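Local coordinates for intracellular sulfur oxidation protein DsrF (Allochromatium vinosum, PDB 2HY5) that is of uncertain function but could take part in the oxidation of intracellular sulfur, in a complex with its relatives DsrE and DsrH, at residues Q50-R53 with G54-T57; R84-L87 with E88-L92; G91-Q94 with D95-V98; S120-V123 with S124-M127. All coordinates share one frame; numbering follows the deposited sequence.

Contact 1. Residues Q50-R53 with G54-T57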
loop_
_atom_site.group_PDB
_atom_site.type_symbol
_atom_site.label_atom_id
_atom_site.label_comp_id
_atom_site.label_asym_id
_atom_site.label_seq_id
_atom_site.Cartn_x
_atom_site.Cartn_y
_atom_site.Cartn_z
ATOM N N GLN B 50 -17.615 0.071 -1.141
ATOM C CA GLN B 50 -17.662 1.269 -1.971
ATOM C C GLN B 50 -19.102 1.698 -2.244
ATOM O O GLN B 50 -19.368 2.862 -2.545
ATOM C CB GLN B 50 -16.953 1.024 -3.304
ATOM C CG GLN B 50 -15.445 0.871 -3.208
ATOM C CD GLN B 50 -14.799 0.750 -4.579
ATOM O OE1 GLN B 50 -15.317 1.275 -5.563
ATOM N NE2 GLN B 50 -13.656 0.083 -4.644
ATOM N N LEU B 51 -20.034 0.758 -2.128
ATOM C CA LEU B 51 -21.434 1.054 -2.404
ATOM C C LEU B 51 -22.346 1.277 -1.205
ATOM O O LEU B 51 -23.561 1.280 -1.362
ATOM C CB LEU B 51 -22.036 -0.051 -3.277
ATOM C CG LEU B 51 -21.423 -0.256 -4.664
ATOM C CD1 LEU B 51 -22.143 -1.398 -5.369
ATOM C CD2 LEU B 51 -21.536 1.028 -5.470
ATOM N N THR B 52 -21.784 1.467 -0.014
ATOM C CA THR B 52 -22.625 1.688 1.158
ATOM C C THR B 52 -23.401 2.993 1.034
ATOM O O THR B 52 -22.921 3.967 0.451
ATOM C CB THR B 52 -21.803 1.725 2.467
ATOM O OG1 THR B 52 -20.841 2.782 2.397
ATOM C CG2 THR B 52 -21.096 0.401 2.689
ATOM N N ARG B 53 -24.607 3.005 1.586
ATOM C CA ARG B 53 -25.446 4.191 1.533
ATOM C C ARG B 53 -25.211 5.064 2.761
ATOM O O ARG B 53 -24.721 4.592 3.787
ATOM C CB ARG B 53 -26.920 3.781 1.459
ATOM C CG ARG B 53 -27.417 3.069 2.701
ATOM C CD ARG B 53 -28.716 2.299 2.465
ATOM N NE ARG B 53 -29.789 3.119 1.909
ATOM C CZ ARG B 53 -29.985 3.324 0.609
ATOM N NH1 ARG B 53 -29.179 2.770 -0.286
ATOM N NH2 ARG B 53 -30.995 4.082 0.201
ATOM N N GLY B 54 -25.536 6.344 2.637
ATOM C CA GLY B 54 -25.394 7.260 3.758
ATOM C C GLY B 54 -24.005 7.694 4.189
ATOM O O GLY B 54 -23.794 8.030 5.355
ATOM N N GLN B 55 -23.053 7.692 3.266
ATOM C CA GLN B 55 -21.702 8.117 3.599
ATOM C C GLN B 55 -21.710 9.621 3.875
ATOM O O GLN B 55 -22.328 10.388 3.138
ATOM C CB GLN B 55 -20.752 7.791 2.444
ATOM C CG GLN B 55 -20.463 6.308 2.284
ATOM C CD GLN B 55 -19.634 6.003 1.050
ATOM O OE1 GLN B 55 -19.058 6.904 0.438
ATOM N NE2 GLN B 55 -19.565 4.729 0.682
ATOM N N ASP B 56 -21.042 10.028 4.953
ATOM C CA ASP B 56 -20.945 11.436 5.357
ATOM C C ASP B 56 -19.482 11.706 5.705
ATOM O O ASP B 56 -18.995 11.280 6.751
ATOM C CB ASP B 56 -21.833 11.697 6.576
ATOM C CG ASP B 56 -21.737 13.129 7.078
ATOM O OD1 ASP B 56 -22.503 13.485 7.999
ATOM O OD2 ASP B 56 -20.900 13.898 6.558
ATOM N N THR B 57 -18.795 12.439 4.834
ATOM C CA THR B 57 -17.369 12.714 5.007
ATOM C C THR B 57 -16.948 14.044 5.630
ATOM O O THR B 57 -15.763 14.359 5.643
ATOM C CB THR B 57 -16.655 12.614 3.659
ATOM O OG1 THR B 57 -17.158 13.641 2.791
ATOM C CG2 THR B 57 -16.913 11.249 3.024
HETATM O O HOH W 1 -17.407 4.787 -1.603
HETATM O O HOH W 2 -23.292 6.868 0.348
#
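G54 follows R53 at the bend of a loop between strands 38-43 and 79-83. Its phi is positive, 73°, a conformation that favours glycine. The turn lets the chain double back, and the end of the Q55 side chain comes near T52. Q55 N donates to water 2 at 3.0 Å. The same water donates to T52 O, so a single solvent molecule spans the mouth of the turn.

The side chain of Q55 reaches back over the loop and crosses that of T52 at about a right angle. NE2 of Q55 donates to OG1 of T52 at 2.9 Å. The bond is nearly straight, 173° at the hydrogen, and OG1 lies in the amide plane. Q55 is extended beyond CG (chi2 174°), which carries the amide as far as the hydroxyl. NE2 also donates to water 1, which in turn donates to Q50 O at 2.9 Å. At the other end of the amide, OE1 bonds to the hydroxyl of Y17. A leucine in place of Q55 would probably leave T52 OG1 without this donor and water 1 without its link across the turn.

T52 OG1 also hydrogen-bonds R69 O of a DsrH chain. The loop therefore meets that subunit through a hydroxyl already held by Q55. Direct and water-mediated bonds together satisfy polar groups on both limbs of the turn.

Contact 2. Residues R84-L87 with E88-L92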
loop_
_atom_site.group_PDB
_atom_site.type_symbol
_atom_site.label_atom_id
_atom_site.label_comp_id
_atom_site.label_asym_id
_atom_site.label_seq_id
_atom_site.Cartn_x
_atom_site.Cartn_y
_atom_site.Cartn_z
ATOM N N ARG B 84 -22.164 -11.729 -3.388
ATOM C CA ARG B 84 -22.981 -12.005 -2.207
ATOM C C ARG B 84 -22.191 -12.509 -1.003
ATOM O O ARG B 84 -22.522 -12.186 0.134
ATOM C CB ARG B 84 -24.109 -12.998 -2.546
ATOM C CG ARG B 84 -23.706 -14.460 -2.621
ATOM C CD ARG B 84 -24.866 -15.302 -3.161
ATOM N NE ARG B 84 -26.058 -15.247 -2.317
ATOM C CZ ARG B 84 -26.259 -16.014 -1.247
ATOM N NH1 ARG B 84 -25.348 -16.905 -0.884
ATOM N NH2 ARG B 84 -27.375 -15.889 -0.539
ATOM N N ASP B 85 -21.150 -13.297 -1.239
ATOM C CA ASP B 85 -20.355 -13.819 -0.134
ATOM C C ASP B 85 -19.632 -12.694 0.598
ATOM O O ASP B 85 -19.505 -12.723 1.823
ATOM C CB ASP B 85 -19.355 -14.850 -0.652
ATOM C CG ASP B 85 -20.033 -16.115 -1.141
ATOM O OD1 ASP B 85 -19.367 -16.948 -1.792
ATOM O OD2 ASP B 85 -21.239 -16.283 -0.861
ATOM N N SER B 86 -19.170 -11.702 -0.156
ATOM C CA SER B 86 -18.474 -10.557 0.427
ATOM C C SER B 86 -19.419 -9.756 1.321
ATOM O O SER B 86 -19.027 -9.291 2.394
ATOM C CB SER B 86 -17.921 -9.662 -0.678
ATOM O OG SER B 86 -16.959 -10.365 -1.441
ATOM N N LEU B 87 -20.660 -9.593 0.877
ATOM C CA LEU B 87 -21.652 -8.864 1.657
ATOM C C LEU B 87 -21.903 -9.580 2.976
ATOM O O LEU B 87 -21.917 -8.956 4.033
ATOM C CB LEU B 87 -22.971 -8.752 0.886
ATOM C CG LEU B 87 -23.033 -7.814 -0.317
ATOM C CD1 LEU B 87 -24.426 -7.874 -0.931
ATOM C CD2 LEU B 87 -22.710 -6.391 0.132
ATOM N N GLU B 88 -22.106 -10.892 2.907
ATOM C CA GLU B 88 -22.370 -11.694 4.102
ATOM C C GLU B 88 -21.219 -11.647 5.099
ATOM O O GLU B 88 -21.433 -11.500 6.308
ATOM C CB GLU B 88 -22.642 -13.151 3.715
ATOM C CG GLU B 88 -22.864 -14.077 4.905
ATOM C CD GLU B 88 -22.994 -15.533 4.501
ATOM O OE1 GLU B 88 -22.038 -16.077 3.903
ATOM O OE2 GLU B 88 -24.050 -16.134 4.785
ATOM N N ALA B 89 -19.996 -11.783 4.598
ATOM C CA ALA B 89 -18.824 -11.761 5.460
ATOM C C ALA B 89 -18.736 -10.441 6.219
ATOM O O ALA B 89 -18.117 -10.358 7.281
ATOM C CB ALA B 89 -17.565 -11.976 4.626
ATOM N N ARG B 90 -19.377 -9.413 5.681
ATOM C CA ARG B 90 -19.343 -8.097 6.298
ATOM C C ARG B 90 -20.662 -7.730 6.983
ATOM O O ARG B 90 -20.868 -6.587 7.393
ATOM C CB ARG B 90 -18.944 -7.075 5.230
ATOM C CG ARG B 90 -17.547 -7.366 4.701
ATOM C CD ARG B 90 -17.167 -6.593 3.453
ATOM N NE ARG B 90 -15.771 -6.851 3.099
ATOM C CZ ARG B 90 -15.310 -8.023 2.668
ATOM N NH1 ARG B 90 -16.129 -9.060 2.524
ATOM N NH2 ARG B 90 -14.021 -8.171 2.400
ATOM N N GLY B 91 -21.540 -8.719 7.124
ATOM C CA GLY B 91 -22.823 -8.494 7.765
ATOM C C GLY B 91 -23.680 -7.472 7.046
ATOM O O GLY B 91 -24.478 -6.767 7.666
ATOM N N LEU B 92 -23.522 -7.392 5.730
ATOM C CA LEU B 92 -24.291 -6.445 4.940
ATOM C C LEU B 92 -25.313 -7.156 4.070
ATOM O O LEU B 92 -25.179 -8.342 3.777
ATOM C CB LEU B 92 -23.364 -5.623 4.040
ATOM C CG LEU B 92 -22.257 -4.794 4.691
ATOM C CD1 LEU B 92 -21.431 -4.140 3.597
ATOM C CD2 LEU B 92 -22.858 -3.742 5.612
HETATM O O HOH W 3 -18.930 -15.054 3.211
#
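The guanidinium of R90 meets S86 O at its edge, near its own plane. R90 NH1 donates to S86 O at 2.9 Å, with 153° at the hydrogen. The R90 chain is extended from CG to NE (chi2 168°, chi3 175°) and runs back past the S86 carbonyl, with R90 CG 3.3 Å from S86 O. Elsewhere on the group, NE forms a salt bridge with D46. A methionine in place of R90 would probably deprive S86 O of its side-chain donor and leave D46 without its charged mate.

Two backbone bonds continue the helix, from E88 N to R84 O and from A89 N to D85 O. The helix then closes in a Schellman motif. G91 is its C-prime residue, with positive phi. L92 N donates to L87 O at 2.8 Å, and G91 N donates to E88 O at 2.9 Å. R90 N also bonds L87 O. R90 N and L92 N approach this oxygen from opposite faces of the carbonyl plane, so two donors grip it where the helix ends.

The reversal brings the side chain of L92 against L87. They cross at about a right angle, with L87 CD2 4.0 Å from L92 CB. L87 also rests on V117 of strand 115-118, while L92 packs on F71 of a DsrH chain. Elsewhere on the helix, water 3 donates to D85 O at 2.8 Å and weakly to E88 OE1. The D85 carboxylate forms a salt bridge with K22 of another DsrH chain.

Contact 3. Residues G91-Q94 with D95-V98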
loop_
_atom_site.group_PDB
_atom_site.type_symbol
_atom_site.label_atom_id
_atom_site.label_comp_id
_atom_site.label_asym_id
_atom_site.label_seq_id
_atom_site.Cartn_x
_atom_site.Cartn_y
_atom_site.Cartn_z
ATOM N N GLY B 91 -21.540 -8.719 7.124
ATOM C CA GLY B 91 -22.823 -8.494 7.765
ATOM C C GLY B 91 -23.680 -7.472 7.046
ATOM O O GLY B 91 -24.478 -6.767 7.666
ATOM N N LEU B 92 -23.522 -7.392 5.730
ATOM C CA LEU B 92 -24.291 -6.445 4.940
ATOM C C LEU B 92 -25.313 -7.156 4.070
ATOM O O LEU B 92 -25.179 -8.342 3.777
ATOM C CB LEU B 92 -23.364 -5.623 4.040
ATOM C CG LEU B 92 -22.257 -4.794 4.691
ATOM C CD1 LEU B 92 -21.431 -4.140 3.597
ATOM C CD2 LEU B 92 -22.858 -3.742 5.612
ATOM N N THR B 93 -26.342 -6.419 3.669
ATOM C CA THR B 93 -27.375 -6.955 2.797
ATOM C C THR B 93 -27.520 -5.919 1.696
ATOM O O THR B 93 -26.954 -4.825 1.798
ATOM C CB THR B 93 -28.721 -7.119 3.531
ATOM O OG1 THR B 93 -29.280 -5.831 3.813
ATOM C CG2 THR B 93 -28.519 -7.871 4.835
ATOM N N GLN B 94 -28.264 -6.236 0.645
ATOM C CA GLN B 94 -28.413 -5.266 -0.430
ATOM C C GLN B 94 -29.054 -3.978 0.081
ATOM O O GLN B 94 -28.900 -2.916 -0.524
ATOM C CB GLN B 94 -29.228 -5.854 -1.588
ATOM C CG GLN B 94 -29.489 -4.849 -2.711
ATOM C CD GLN B 94 -29.495 -5.476 -4.095
ATOM O OE1 GLN B 94 -30.086 -6.533 -4.310
ATOM N NE2 GLN B 94 -28.847 -4.814 -5.044
ATOM N N ASP B 95 -29.757 -4.068 1.208
ATOM C CA ASP B 95 -30.402 -2.896 1.793
ATOM C C ASP B 95 -29.391 -1.869 2.302
ATOM O O ASP B 95 -29.742 -0.715 2.547
ATOM C CB ASP B 95 -31.330 -3.314 2.940
ATOM C CG ASP B 95 -32.670 -3.832 2.449
ATOM O OD1 ASP B 95 -32.688 -4.776 1.632
ATOM O OD2 ASP B 95 -33.710 -3.293 2.883
ATOM N N ASP B 96 -28.138 -2.288 2.458
ATOM C CA ASP B 96 -27.086 -1.394 2.937
ATOM C C ASP B 96 -26.394 -0.659 1.798
ATOM O O ASP B 96 -25.572 0.233 2.028
ATOM C CB ASP B 96 -26.025 -2.182 3.711
ATOM C CG ASP B 96 -26.535 -2.709 5.036
ATOM O OD1 ASP B 96 -26.600 -3.947 5.195
ATOM O OD2 ASP B 96 -26.862 -1.883 5.914
ATOM N N LEU B 97 -26.725 -1.033 0.569
ATOM C CA LEU B 97 -26.097 -0.432 -0.599
ATOM C C LEU B 97 -26.967 0.603 -1.289
ATOM O O LEU B 97 -28.191 0.606 -1.145
ATOM C CB LEU B 97 -25.724 -1.529 -1.597
ATOM C CG LEU B 97 -24.984 -2.717 -0.976
ATOM C CD1 LEU B 97 -24.764 -3.785 -2.027
ATOM C CD2 LEU B 97 -23.660 -2.254 -0.379
ATOM N N VAL B 98 -26.323 1.484 -2.042
ATOM C CA VAL B 98 -27.038 2.515 -2.770
ATOM C C VAL B 98 -27.695 1.887 -3.989
ATOM O O VAL B 98 -27.291 0.813 -4.453
ATOM C CB VAL B 98 -26.089 3.632 -3.264
ATOM C CG1 VAL B 98 -25.399 4.301 -2.081
ATOM C CG2 VAL B 98 -25.063 3.054 -4.235
HETATM O O HOH W 4 -28.603 -1.771 -4.452
HETATM O O HOH W 5 -30.097 -1.201 -2.169
#
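T93 and D96 bond to each other in both directions around a short 3-10 turn that follows the end of helix 84-89. In this turn D96 N bonds T93 O, and the D96 carboxylate takes the N-H of T93 in return.

Four backbone N-H groups donate the direct bonds; one goes to the D96 carboxylate. D96 N donates to T93 O at 2.9 Å. T93 N donates to D96 OD1, also at 2.9 Å, using the anti lone pair of that oxygen. The D96 torsion (chi1 -69°) sets CG beside its backbone N and turns the carboxylate back toward T93. Its other oxygen, OD2, forms a salt bridge with R75 of a DsrH chain, so one carboxylate serves both the turn and the subunit boundary. D95 N donates to T93 OG1 at 3.2 Å, with a bent angle of 135°. L97 N donates to Q94 O at 3.1 Å and carries the 3-10 pattern one step further.

Van der Waals contact within the turn is modest. L92 CD2 touches the carboxylate, 3.9 Å from D96 CG, the two side chains crossing at a slant. L97 is buried and packs on L87 of helix 84-89.

Waters complete the exit from the turn. Water 5 donates to both Q94 O and L97 O. Q94 NE2 also donates to V115 O of strand 115-118. Finally, water 4 accepts from Q94 NE2 at 3.1 Å and donates to V98 O at 2.9 Å.

Contact 4. Residues S120-V123 with S124-M127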
loop_
_atom_site.group_PDB
_atom_site.type_symbol
_atom_site.label_atom_id
_atom_site.label_comp_id
_atom_site.label_asym_id
_atom_site.label_seq_id
_atom_site.Cartn_x
_atom_site.Cartn_y
_atom_site.Cartn_z
ATOM N N SER B 120 -20.802 -16.730 -6.124
ATOM C CA SER B 120 -19.417 -16.955 -6.524
ATOM C C SER B 120 -19.228 -17.567 -7.913
ATOM O O SER B 120 -18.296 -17.199 -8.630
ATOM C CB SER B 120 -18.710 -17.822 -5.479
ATOM O OG SER B 120 -19.356 -19.073 -5.326
ATOM N N ALA B 121 -20.098 -18.496 -8.293
ATOM C CA ALA B 121 -19.995 -19.138 -9.604
ATOM C C ALA B 121 -20.239 -18.128 -10.720
ATOM O O ALA B 121 -19.569 -18.152 -11.748
ATOM C CB ALA B 121 -20.995 -20.287 -9.706
ATOM N N ARG B 122 -21.203 -17.236 -10.510
ATOM C CA ARG B 122 -21.521 -16.215 -11.502
ATOM C C ARG B 122 -20.352 -15.243 -11.634
ATOM O O ARG B 122 -20.035 -14.778 -12.731
ATOM C CB ARG B 122 -22.790 -15.467 -11.085
ATOM C CG ARG B 122 -23.203 -14.330 -12.005
ATOM C CD ARG B 122 -23.480 -14.799 -13.430
ATOM N NE ARG B 122 -23.961 -13.694 -14.260
ATOM C CZ ARG B 122 -24.008 -13.714 -15.589
ATOM N NH1 ARG B 122 -23.603 -14.786 -16.257
ATOM N NH2 ARG B 122 -24.452 -12.655 -16.253
ATOM N N VAL B 123 -19.713 -14.932 -10.510
ATOM C CA VAL B 123 -18.564 -14.032 -10.517
ATOM C C VAL B 123 -17.467 -14.637 -11.388
ATOM O O VAL B 123 -16.908 -13.972 -12.262
ATOM C CB VAL B 123 -18.006 -13.823 -9.085
ATOM C CG1 VAL B 123 -16.688 -13.047 -9.134
ATOM C CG2 VAL B 123 -19.013 -13.070 -8.243
ATOM N N SER B 124 -17.173 -15.912 -11.151
ATOM C CA SER B 124 -16.141 -16.604 -11.912
ATOM C C SER B 124 -16.492 -16.595 -13.393
ATOM O O SER B 124 -15.616 -16.454 -14.244
ATOM C CB SER B 124 -15.996 -18.051 -11.428
ATOM O OG SER B 124 -15.518 -18.103 -10.093
ATOM N N GLU B 125 -17.779 -16.737 -13.691
ATOM C CA GLU B 125 -18.247 -16.752 -15.072
ATOM C C GLU B 125 -18.002 -15.404 -15.732
ATOM O O GLU B 125 -17.524 -15.336 -16.865
ATOM C CB GLU B 125 -19.740 -17.089 -15.123
ATOM C CG GLU B 125 -20.288 -17.251 -16.535
ATOM C CD GLU B 125 -21.764 -17.617 -16.562
ATOM O OE1 GLU B 125 -22.294 -17.862 -17.669
ATOM O OE2 GLU B 125 -22.397 -17.658 -15.484
ATOM N N LEU B 126 -18.333 -14.332 -15.021
ATOM C CA LEU B 126 -18.135 -12.988 -15.549
ATOM C C LEU B 126 -16.654 -12.754 -15.822
ATOM O O LEU B 126 -16.288 -12.136 -16.822
ATOM C CB LEU B 126 -18.670 -11.949 -14.558
ATOM C CG LEU B 126 -20.191 -11.933 -14.395
ATOM C CD1 LEU B 126 -20.576 -11.085 -13.194
ATOM C CD2 LEU B 126 -20.834 -11.400 -15.674
ATOM N N MET B 127 -15.798 -13.256 -14.935
ATOM C CA MET B 127 -14.358 -13.099 -15.114
ATOM C C MET B 127 -13.925 -13.808 -16.405
ATOM O O MET B 127 -13.175 -13.252 -17.203
ATOM C CB MET B 127 -13.605 -13.670 -13.908
ATOM C CG MET B 127 -13.928 -12.961 -12.587
ATOM S SD MET B 127 -13.100 -13.659 -11.133
ATOM C CE MET B 127 -12.865 -12.163 -10.156
#
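The backbone from S120 to M127 is regular alpha-helix, with i to i+4 bonds from S124 N to S120 O, E125 N to A121 O, L126 N to R122 O and M127 N to V123 O. Helix 120-129 follows strand 115-118 and leads to strand 132-135, the two outermost strands of the parallel sheet in this chain. It is thus the helix of a beta-alpha-beta crossover.

R122 takes part through one face and one edge of its guanidinium. R122 NH1 forms a salt bridge with E125 OE2 at 3.2 Å, a weak hydrogen bond. E125 comes in at the edge, and its carboxylate plane stands 82° from the guanidinium plane. L126 CD2 lies over one face, 3.8 Å above the R122 guanidinium plane and offset toward the rim. The bend at chi2 (60°) turns the arginine chain forward along the helix, toward E125 and L126.

L126 also packs on Y81, I118 and M9 of the sheet. S124 OG bonds F23 O of a DsrH chain. V123 and M127 lie side by side and point the same way; V123 CG1 is 4.1 Å from M127 CE.

How the contacts relate
From the N terminus, contact 1 closes a turn in the loop after strand 38-43. Contact 2 ends helix 84-89, which follows strand 79-83. Contact 3 begins where contact 2 ends, and the two share G91 and L92; their centres are 9 Å apart. Contacts 1 and 3 join through backbone: L51 O lies 2.9 Å from V98 N and R53 N 3.0 Å from D96 O, both probable hydrogen bonds. Contact 4 lies later, on helix 120-129, and meets contact 2 where S120 CB approaches D85 OD1. Contacts 2 and 3 overlap; the other pairs follow in series. All adjoin DsrH chains, and contacts 1 and 4 lie on opposite sides of the chain's centre.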